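Long-range contacts in hypothetical protein (Clostridium sporogenes ATCC 15579, PDB 4QRK), which is of unknown function but adopts a right-handed beta-helix fold and is a putative cell adhesion protein, related to proteins of the cell wall-active antibiotic response: residues E12-E18 / K44-F50; E73-P77 / N91-I95. One frame throughout, in Å; residues are numbered along the deposited sequence.

Interaction 1. Residues E12-E18 / K44-F50; sequences EEIKIVE and KLMKGKF
Seven backbone hydrogen bonds, one of them weak, pair strands 12-17 and 46-50, antiparallel, axes 4.7 Å apart at 166°. E13 N to F50 O is 3.0 Å, F50 N to E13 O 2.8 Å; K15 N to G48 O and G48 N to K15 O are both 2.8 Å; V17 N meets M46 O at 2.9 Å, M46 N to V17 O being weak (3.4 Å). V17 O also accepts L45 N (2.9 Å), so L45 and M46 oppose V17 in a classic beta bulge, where L45 leaves the extended conformation (phi/psi -72/-48). I14-K49 and I16-K47 are the non-hydrogen-bonded pairs. Salt bridges join E12 OE1 to K49 NZ (3.5 Å) and E18 OE1 to K44 NZ (3.4 Å); E13 OE2 hydrogen-bonds Y52 OH and salt-bridges K58 NZ. Outside, I14 CD1 rests on K49 CG (3.4 Å). Inward, V17 CG1 is 3.9 Å from L45 CD2, and K15 CG 3.7 Å from CE2 of F50 (chi1 m). A CB on G48 would strike M46 CE. The beta-helix face bearing V17, selenomethionine M46 and F50 meets strands 60-66 and 69-75, charged E13 and K15 at its margin; the other carries I14, I16, K47 and K49, mixing aliphatic groups with lysines.

Interaction 2. Residues E73-P77 / N91-I95; sequences EISQP and NEWNI
Strand 73-75 and strand 91-95 face each other across the interior, both extended, with axes 11.1 Å apart at their closest and N-to-C directions at 162°; the nearest CA atoms, of Q76 and N91, are 9.3 Å apart. No hydrogen bond joins the two segments; side chains fill the gap. E73 turns from the interface, but at I74 the CA-to-CB bond points toward the opposing strand. With chi1 m and chi2 t, I74 lays CG2 over the face of the W93 six-membered ring, 4.0 Å from its centroid and 28° off the normal, a CH-pi contact in which CG2 comes within 3.6 Å of W93 CZ3. The other branch of I74 puts CD1 4.2 Å from CD1 of I95. This layered, sheet-to-sheet contact is characteristic of a beta-helix: strand 69-75 belongs to one long sheet and strand 91-98 to the other, and alternate residues of each send side chains into the space between them. S75 accordingly points away, its hydroxyl bonded to N30, and meets the indole through its backbone, with S75 C 3.8 Å from W93 CH2. The edge of the same ring, set by chi1 m and chi2 near 5°, approaches Q76 N, 3.5 Å from W93 CH2, while Q76 CB lies 3.9 Å from W93 CZ2. Beyond the tryptophan, Q76 extends with chi1 and chi2 both t until OE1 is 3.4 Å from N91 ND2, at too poor an angle for a hydrogen bond. Each amide instead uses the backbone of V33, Q76 OE1 accepting from V33 N and N91 ND2 donating to V33 O.

How the interactions relate
Interactions 1 and 2 have centres 10 Å apart and meet through strands 46-52 and 91-98, antiparallel neighbours in one sheet. K49 N and N94 O, 2.9 Å apart, probably form a hydrogen bond between them. Inside, their side chains merge: M46 CE is 3.4 Å from I95 CG1 and 3.8 Å from I74 CD1, and F50 CD1 lies 3.4 Å from W93 CD1, the two rings packing edge-to-face. Interaction 1 thus adds strand 11-17, one of the two edge strands of its sheet within this chain, whereas interaction 2 spans the interior to the opposite sheet. Both belong to the same end of the beta-helix, and selenomethionine M46 touches residues from both sheets.

Interaction 1. Residues E12-E18 / K44-F50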
ATOM      1  N   GLU A  12       0.586  21.976  -8.097  1.00 28.58           N
ATOM      2  CA  GLU A  12       1.545  20.885  -8.242  1.00 26.96           C
ATOM      3  C   GLU A  12       2.786  21.150  -7.455  1.00 31.58           C
ATOM      4  O   GLU A  12       3.323  22.261  -7.503  1.00 30.23           O
ATOM      5  CB  GLU A  12       1.900  20.663  -9.717  1.00 36.49           C
ATOM      6  CG  GLU A  12       0.686  20.349 -10.578  1.00 45.25           C
ATOM      7  CD  GLU A  12       1.044  19.912 -11.991  1.00 55.53           C
ATOM      8  OE1 GLU A  12       2.212  19.551 -12.252  1.00 63.28           O
ATOM      9  OE2 GLU A  12       0.142  19.941 -12.847  1.00 62.76           O
ATOM     10  N   GLU A  13       3.242  20.117  -6.742  1.00 26.82           N
ATOM     11  CA  GLU A  13       4.377  20.231  -5.836  1.00 25.29           C
ATOM     12  C   GLU A  13       5.168  18.967  -5.852  1.00 24.93           C
ATOM     13  O   GLU A  13       4.587  17.878  -5.971  1.00 23.89           O
ATOM     14  CB  GLU A  13       3.923  20.355  -4.381  1.00 33.63           C
ATOM     15  CG  GLU A  13       2.948  21.445  -4.094  1.00 46.26           C
ATOM     16  CD  GLU A  13       2.471  21.412  -2.653  1.00 46.80           C
ATOM     17  OE1 GLU A  13       2.440  20.319  -2.042  1.00 38.19           O
ATOM     18  OE2 GLU A  13       2.121  22.496  -2.141  1.00 57.63           O
ATOM     19  N   ILE A  14       6.467  19.132  -5.700  1.00 23.94           N
ATOM     20  CA  ILE A  14       7.380  18.030  -5.478  0.50 26.91           C
ATOM     21  C   ILE A  14       7.906  18.104  -4.046  1.00 29.35           C
ATOM     22  O   ILE A  14       8.181  19.196  -3.524  1.00 28.14           O
ATOM     23  CB  ILE A  14       8.575  18.078  -6.442  0.50 29.87           C
ATOM     24  CG1 ILE A  14       8.110  18.151  -7.895  0.50 31.06           C
ATOM     25  CG2 ILE A  14       9.468  16.890  -6.236  0.50 31.96           C
ATOM     26  CD1 ILE A  14       7.342  16.970  -8.366  0.50 31.05           C
ATOM     27  N   LYS A  15       8.043  16.948  -3.421  1.00 27.98           N
ATOM     28  CA  LYS A  15       8.631  16.861  -2.076  1.00 26.77           C
ATOM     29  C   LYS A  15       9.658  15.776  -2.151  1.00 25.56           C
ATOM     30  O   LYS A  15       9.407  14.726  -2.725  1.00 30.47           O
ATOM     31  CB  LYS A  15       7.554  16.526  -1.067  1.00 30.33           C
ATOM     32  CG  LYS A  15       6.463  17.620  -1.025  1.00 38.82           C
ATOM     33  CD  LYS A  15       5.531  17.472   0.177  1.00 50.92           C
ATOM     34  CE  LYS A  15       4.368  18.479   0.162  1.00 43.96           C
ATOM     35  NZ  LYS A  15       4.876  19.856   0.378  1.00 41.78           N
ATOM     36  N   ILE A  16      10.822  16.044  -1.597  1.00 28.82           N
ATOM     37  CA  ILE A  16      11.918  15.094  -1.594  1.00 29.24           C
ATOM     38  C   ILE A  16      12.425  14.992  -0.170  1.00 35.79           C
ATOM     39  O   ILE A  16      12.661  16.003   0.484  1.00 32.14           O
ATOM     40  CB  ILE A  16      13.046  15.593  -2.474  1.00 36.38           C
ATOM     41  CG1 ILE A  16      12.630  15.548  -3.935  1.00 35.69           C
ATOM     42  CG2 ILE A  16      14.309  14.759  -2.258  1.00 37.33           C
ATOM     43  CD1 ILE A  16      13.506  16.365  -4.823  1.00 50.62           C
ATOM     44  N   VAL A  17      12.593  13.769   0.301  1.00 31.52           N
ATOM     45  CA  VAL A  17      13.036  13.521   1.666  1.00 30.09           C
ATOM     46  C   VAL A  17      14.370  12.765   1.650  1.00 31.77           C
ATOM     47  O   VAL A  17      14.473  11.717   1.020  1.00 31.96           O
ATOM     48  CB  VAL A  17      11.981  12.725   2.432  1.00 27.29           C
ATOM     49  CG1 VAL A  17      12.484  12.393   3.834  1.00 31.57           C
ATOM     50  CG2 VAL A  17      10.670  13.509   2.461  1.00 31.29           C
ATOM     51  N   GLU A  18      15.397  13.311   2.316  1.00 32.68           N
ATOM     52  CA  GLU A  18      16.699  12.611   2.440  1.00 41.92           C
ATOM     53  C   GLU A  18      16.716  11.788   3.725  1.00 33.01           C
ATOM     54  O   GLU A  18      16.055  12.142   4.691  1.00 34.47           O
ATOM     55  CB  GLU A  18      17.865  13.600   2.516  1.00 48.56           C
ATOM     56  CG  GLU A  18      17.817  14.716   1.505  1.00 56.07           C
ATOM     57  CD  GLU A  18      19.011  14.710   0.596  1.00 69.33           C
ATOM     58  OE1 GLU A  18      19.536  13.614   0.307  1.00 78.34           O
ATOM     59  OE2 GLU A  18      19.426  15.804   0.174  1.00 79.69           O
ATOM     60  N   LYS A  44      17.024   8.923  -2.998  1.00 28.15           N
ATOM     61  CA  LYS A  44      16.897   9.436  -1.635  1.00 27.49           C
ATOM     62  C   LYS A  44      15.842   8.572  -0.915  1.00 28.97           C
ATOM     63  O   LYS A  44      15.551   7.478  -1.355  1.00 32.28           O
ATOM     64  CB  LYS A  44      16.509  10.926  -1.646  1.00 28.46           C
ATOM     65  CG  LYS A  44      17.463  11.881  -2.456  1.00 33.46           C
ATOM     66  CD  LYS A  44      18.924  11.751  -2.030  1.00 50.15           C
ATOM     67  CE  LYS A  44      19.852  12.674  -2.864  1.00 52.29           C
ATOM     68  NZ  LYS A  44      19.269  14.055  -3.011  1.00 54.92           N
ATOM     69  N   LEU A  45      15.284   9.036   0.195  1.00 31.54           N
ATOM     70  CA  LEU A  45      14.339   8.213   0.943  1.00 25.16           C
ATOM     71  C   LEU A  45      12.999   8.073   0.202  1.00 30.49           C
ATOM     72  O   LEU A  45      12.461   6.962   0.044  1.00 30.12           O
ATOM     73  CB  LEU A  45      14.128   8.803   2.332  1.00 37.24           C
ATOM     74  CG  LEU A  45      13.553   7.834   3.366  1.00 49.21           C
ATOM     75  CD1 LEU A  45      14.671   7.082   4.023  1.00 56.84           C
ATOM     76  CD2 LEU A  45      12.726   8.556   4.411  1.00 55.45           C
HETATM   77  N   MSE A  46      12.491   9.216  -0.249  1.00 30.74           N
HETATM   78  CA  MSE A  46      11.211   9.325  -0.919  1.00 31.28           C
HETATM   79  C   MSE A  46      11.205  10.580  -1.779  1.00 30.41           C
HETATM   80  O   MSE A  46      11.803  11.596  -1.398  1.00 29.17           O
HETATM   81  CB  MSE A  46      10.107   9.438   0.139  1.00 31.25           C
HETATM   82  CG  MSE A  46       8.705   9.605  -0.397  1.00 46.49           C
HETATM   83 SE   MSE A  46       8.029  11.455  -0.384  0.75 54.23          SE
HETATM   84  CE  MSE A  46       6.433  11.186  -1.379  1.00 84.25           C
ATOM     85  N   LYS A  47      10.525  10.511  -2.929  1.00 21.44           N
ATOM     86  CA  LYS A  47      10.255  11.662  -3.752  1.00 25.88           C
ATOM     87  C   LYS A  47       8.801  11.550  -4.119  1.00 27.12           C
ATOM     88  O   LYS A  47       8.297  10.466  -4.446  1.00 25.43           O
ATOM     89  CB  LYS A  47      11.128  11.662  -5.008  1.00 29.47           C
ATOM     90  CG  LYS A  47      10.764  12.781  -5.985  1.00 39.34           C
ATOM     91  CD  LYS A  47      11.558  12.763  -7.277  1.00 56.32           C
ATOM     92  CE  LYS A  47      11.151  11.631  -8.219  1.00 54.10           C
ATOM     93  NZ  LYS A  47      12.181  10.511  -8.285  1.00 48.61           N
ATOM     94  N   GLY A  48       8.101  12.660  -4.072  1.00 29.00           N
ATOM     95  CA  GLY A  48       6.708  12.633  -4.446  1.00 27.69           C
ATOM     96  C   GLY A  48       6.300  13.842  -5.241  1.00 24.31           C
ATOM     97  O   GLY A  48       6.823  14.942  -5.036  1.00 24.83           O
ATOM     98  N   LYS A  49       5.369  13.628  -6.163  1.00 24.31           N
ATOM     99  CA  LYS A  49       4.672  14.711  -6.843  1.00 24.23           C
ATOM    100  C   LYS A  49       3.183  14.693  -6.454  1.00 23.04           C
ATOM    101  O   LYS A  49       2.505  13.667  -6.582  1.00 24.62           O
ATOM    102  CB  LYS A  49       4.817  14.555  -8.361  1.00 24.62           C
ATOM    103  CG  LYS A  49       4.223  15.737  -9.134  1.00 35.37           C
ATOM    104  CD  LYS A  49       4.266  15.493 -10.628  1.00 47.83           C
ATOM    105  CE  LYS A  49       3.707  16.669 -11.402  1.00 39.35           C
ATOM    106  NZ  LYS A  49       3.664  16.408 -12.864  1.00 51.49           N
ATOM    107  N   PHE A  50       2.698  15.835  -5.993  1.00 22.30           N
ATOM    108  CA  PHE A  50       1.368  15.939  -5.410  1.00 19.85           C
ATOM    109  C   PHE A  50       0.623  16.945  -6.240  1.00 26.90           C
ATOM    110  O   PHE A  50       1.143  18.046  -6.523  1.00 29.38           O
ATOM    111  CB  PHE A  50       1.483  16.399  -3.947  1.00 27.93           C
ATOM    112  CG  PHE A  50       2.333  15.495  -3.132  1.00 27.42           C
ATOM    113  CD1 PHE A  50       1.779  14.416  -2.482  1.00 24.88           C
ATOM    114  CD2 PHE A  50       3.696  15.655  -3.104  1.00 30.62           C
ATOM    115  CE1 PHE A  50       2.548  13.553  -1.744  1.00 24.18           C
ATOM    116  CE2 PHE A  50       4.480  14.803  -2.383  1.00 28.69           C
ATOM    117  CZ  PHE A  50       3.892  13.718  -1.693  1.00 27.60           C
TER

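Interaction 2. Residues E73-P77 / N91-I95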
ATOM      1  N   GLU A  73       5.459  10.875   7.627  1.00 29.14           N
ATOM      2  CA  GLU A  73       4.029  10.906   7.582  1.00 23.30           C
ATOM      3  C   GLU A  73       3.546  11.896   6.536  1.00 22.40           C
ATOM      4  O   GLU A  73       3.981  13.037   6.483  1.00 27.33           O
ATOM      5  CB  GLU A  73       3.475  11.289   8.944  1.00 32.55           C
ATOM      6  CG  GLU A  73       1.969  11.317   8.959  1.00 46.25           C
ATOM      7  CD  GLU A  73       1.434  11.546  10.346  1.00 69.83           C
ATOM      8  OE1 GLU A  73       1.581  12.680  10.875  1.00 76.93           O
ATOM      9  OE2 GLU A  73       0.897  10.571  10.907  1.00 73.60           O
ATOM     10  N   ILE A  74       2.602  11.467   5.727  1.00 22.46           N
ATOM     11  CA  ILE A  74       2.034  12.355   4.722  1.00 23.20           C
ATOM     12  C   ILE A  74       0.533  12.280   4.881  1.00 29.05           C
ATOM     13  O   ILE A  74      -0.055  11.193   4.811  1.00 30.04           O
ATOM     14  CB  ILE A  74       2.423  11.939   3.319  1.00 29.02           C
ATOM     15  CG1 ILE A  74       3.904  11.550   3.271  1.00 35.00           C
ATOM     16  CG2 ILE A  74       2.049  13.072   2.331  1.00 27.09           C
ATOM     17  CD1 ILE A  74       4.438  11.303   1.888  1.00 34.31           C
ATOM     18  N   SER A  75      -0.092  13.433   5.094  1.00 27.67           N
ATOM     19  CA  SER A  75      -1.525  13.491   5.344  0.50 27.04           C
ATOM     20  C   SER A  75      -2.247  14.539   4.516  1.00 38.49           C
ATOM     21  O   SER A  75      -1.750  15.652   4.371  1.00 31.37           O
ATOM     22  CB  SER A  75      -1.757  13.740   6.832  0.50 31.61           C
ATOM     23  OG  SER A  75      -1.197  12.673   7.561  0.50 24.83           O
ATOM     24  N   GLN A  76      -3.394  14.140   3.927  1.00 38.48           N
ATOM     25  CA  GLN A  76      -4.323  15.068   3.250  1.00 35.13           C
ATOM     26  C   GLN A  76      -5.132  15.659   4.383  1.00 41.23           C
ATOM     27  O   GLN A  76      -5.704  14.893   5.171  1.00 46.81           O
ATOM     28  CB  GLN A  76      -5.295  14.330   2.300  1.00 36.80           C
ATOM     29  CG  GLN A  76      -6.130  15.254   1.367  1.00 27.97           C
ATOM     30  CD  GLN A  76      -7.182  14.455   0.537  1.00 52.06           C
ATOM     31  OE1 GLN A  76      -7.181  13.240   0.543  1.00 41.06           O
ATOM     32  NE2 GLN A  76      -8.053  15.147  -0.166  1.00 45.99           N
ATOM     33  N   PRO A  77      -5.178  16.997   4.510  1.00 42.29           N
ATOM     34  CA  PRO A  77      -6.010  17.553   5.584  1.00 45.45           C
ATOM     35  C   PRO A  77      -7.432  16.980   5.508  1.00 73.73           C
ATOM     36  O   PRO A  77      -8.091  16.993   4.437  1.00 63.43           O
ATOM     37  CB  PRO A  77      -6.048  19.067   5.281  1.00 49.44           C
ATOM     38  CG  PRO A  77      -4.797  19.352   4.427  1.00 29.38           C
ATOM     39  CD  PRO A  77      -4.624  18.040   3.626  1.00 46.91           C
ATOM     40  N   ASN A  91      -7.058  15.061  -6.947  1.00 24.84           N
ATOM     41  CA  ASN A  91      -6.142  14.839  -5.837  1.00 26.62           C
ATOM     42  C   ASN A  91      -5.335  13.594  -6.106  1.00 29.64           C
ATOM     43  O   ASN A  91      -5.831  12.456  -6.017  1.00 24.10           O
ATOM     44  CB  ASN A  91      -6.884  14.677  -4.510  1.00 27.80           C
ATOM     45  CG  ASN A  91      -5.943  14.789  -3.329  1.00 30.20           C
ATOM     46  OD1 ASN A  91      -5.286  15.814  -3.157  1.00 30.12           O
ATOM     47  ND2 ASN A  91      -5.877  13.754  -2.508  1.00 28.57           N
ATOM     48  N   GLU A  92      -4.070  13.798  -6.414  1.00 23.70           N
ATOM     49  CA  GLU A  92      -3.201  12.707  -6.828  0.50 23.28           C
ATOM     50  C   GLU A  92      -1.835  12.809  -6.140  1.00 23.10           C
ATOM     51  O   GLU A  92      -1.209  13.873  -6.122  1.00 25.08           O
ATOM     52  CB  GLU A  92      -3.063  12.700  -8.361  0.50 28.55           C
ATOM     53  CG  GLU A  92      -2.299  11.508  -8.957  0.50 26.90           C
ATOM     54  CD  GLU A  92      -2.101  11.643 -10.487  0.50 29.79           C
ATOM     55  OE1 GLU A  92      -3.027  11.274 -11.235  0.50 38.95           O
ATOM     56  OE2 GLU A  92      -1.044  12.147 -10.939  0.50 22.26           O
ATOM     57  N   TRP A  93      -1.393  11.676  -5.581  1.00 19.53           N
ATOM     58  CA  TRP A  93      -0.092  11.558  -4.975  1.00 25.24           C
ATOM     59  C   TRP A  93       0.678  10.467  -5.713  1.00 25.92           C
ATOM     60  O   TRP A  93       0.254   9.299  -5.812  1.00 25.85           O
ATOM     61  CB  TRP A  93      -0.177  11.176  -3.488  1.00 26.19           C
ATOM     62  CG  TRP A  93      -0.818  12.170  -2.557  1.00 23.90           C
ATOM     63  CD1 TRP A  93      -1.444  13.357  -2.869  1.00 25.79           C
ATOM     64  CD2 TRP A  93      -0.938  12.007  -1.143  1.00 22.66           C
ATOM     65  NE1 TRP A  93      -1.922  13.951  -1.716  1.00 22.19           N
ATOM     66  CE2 TRP A  93      -1.650  13.124  -0.649  1.00 26.67           C
ATOM     67  CE3 TRP A  93      -0.509  11.019  -0.251  1.00 23.68           C
ATOM     68  CZ2 TRP A  93      -1.923  13.289   0.710  1.00 26.55           C
ATOM     69  CZ3 TRP A  93      -0.802  11.174   1.093  1.00 26.40           C
ATOM     70  CH2 TRP A  93      -1.504  12.301   1.560  1.00 28.72           C
ATOM     71  N   ASN A  94       1.823  10.846  -6.227  1.00 21.24           N
ATOM     72  CA  ASN A  94       2.675   9.895  -6.937  1.00 19.59           C
ATOM     73  C   ASN A  94       3.995   9.830  -6.237  1.00 25.25           C
ATOM     74  O   ASN A  94       4.729  10.802  -6.232  1.00 24.65           O
ATOM     75  CB  ASN A  94       2.865  10.371  -8.368  1.00 24.80           C
ATOM     76  CG  ASN A  94       1.561  10.543  -9.085  1.00 27.90           C
ATOM     77  OD1 ASN A  94       0.904   9.572  -9.384  1.00 27.69           O
ATOM     78  ND2 ASN A  94       1.155  11.780  -9.315  1.00 40.47           N
ATOM     79  N   ILE A  95       4.264   8.704  -5.589  1.00 24.27           N
ATOM     80  CA  ILE A  95       5.377   8.578  -4.663  1.00 20.53           C
ATOM     81  C   ILE A  95       6.417   7.563  -5.140  1.00 21.18           C
ATOM     82  O   ILE A  95       6.048   6.445  -5.522  1.00 24.56           O
ATOM     83  CB  ILE A  95       4.836   8.164  -3.272  1.00 29.26           C
ATOM     84  CG1 ILE A  95       3.977   9.324  -2.707  1.00 31.74           C
ATOM     85  CG2 ILE A  95       5.978   7.797  -2.316  1.00 24.94           C
ATOM     86  CD1 ILE A  95       3.265   8.968  -1.436  1.00 36.06           C
TER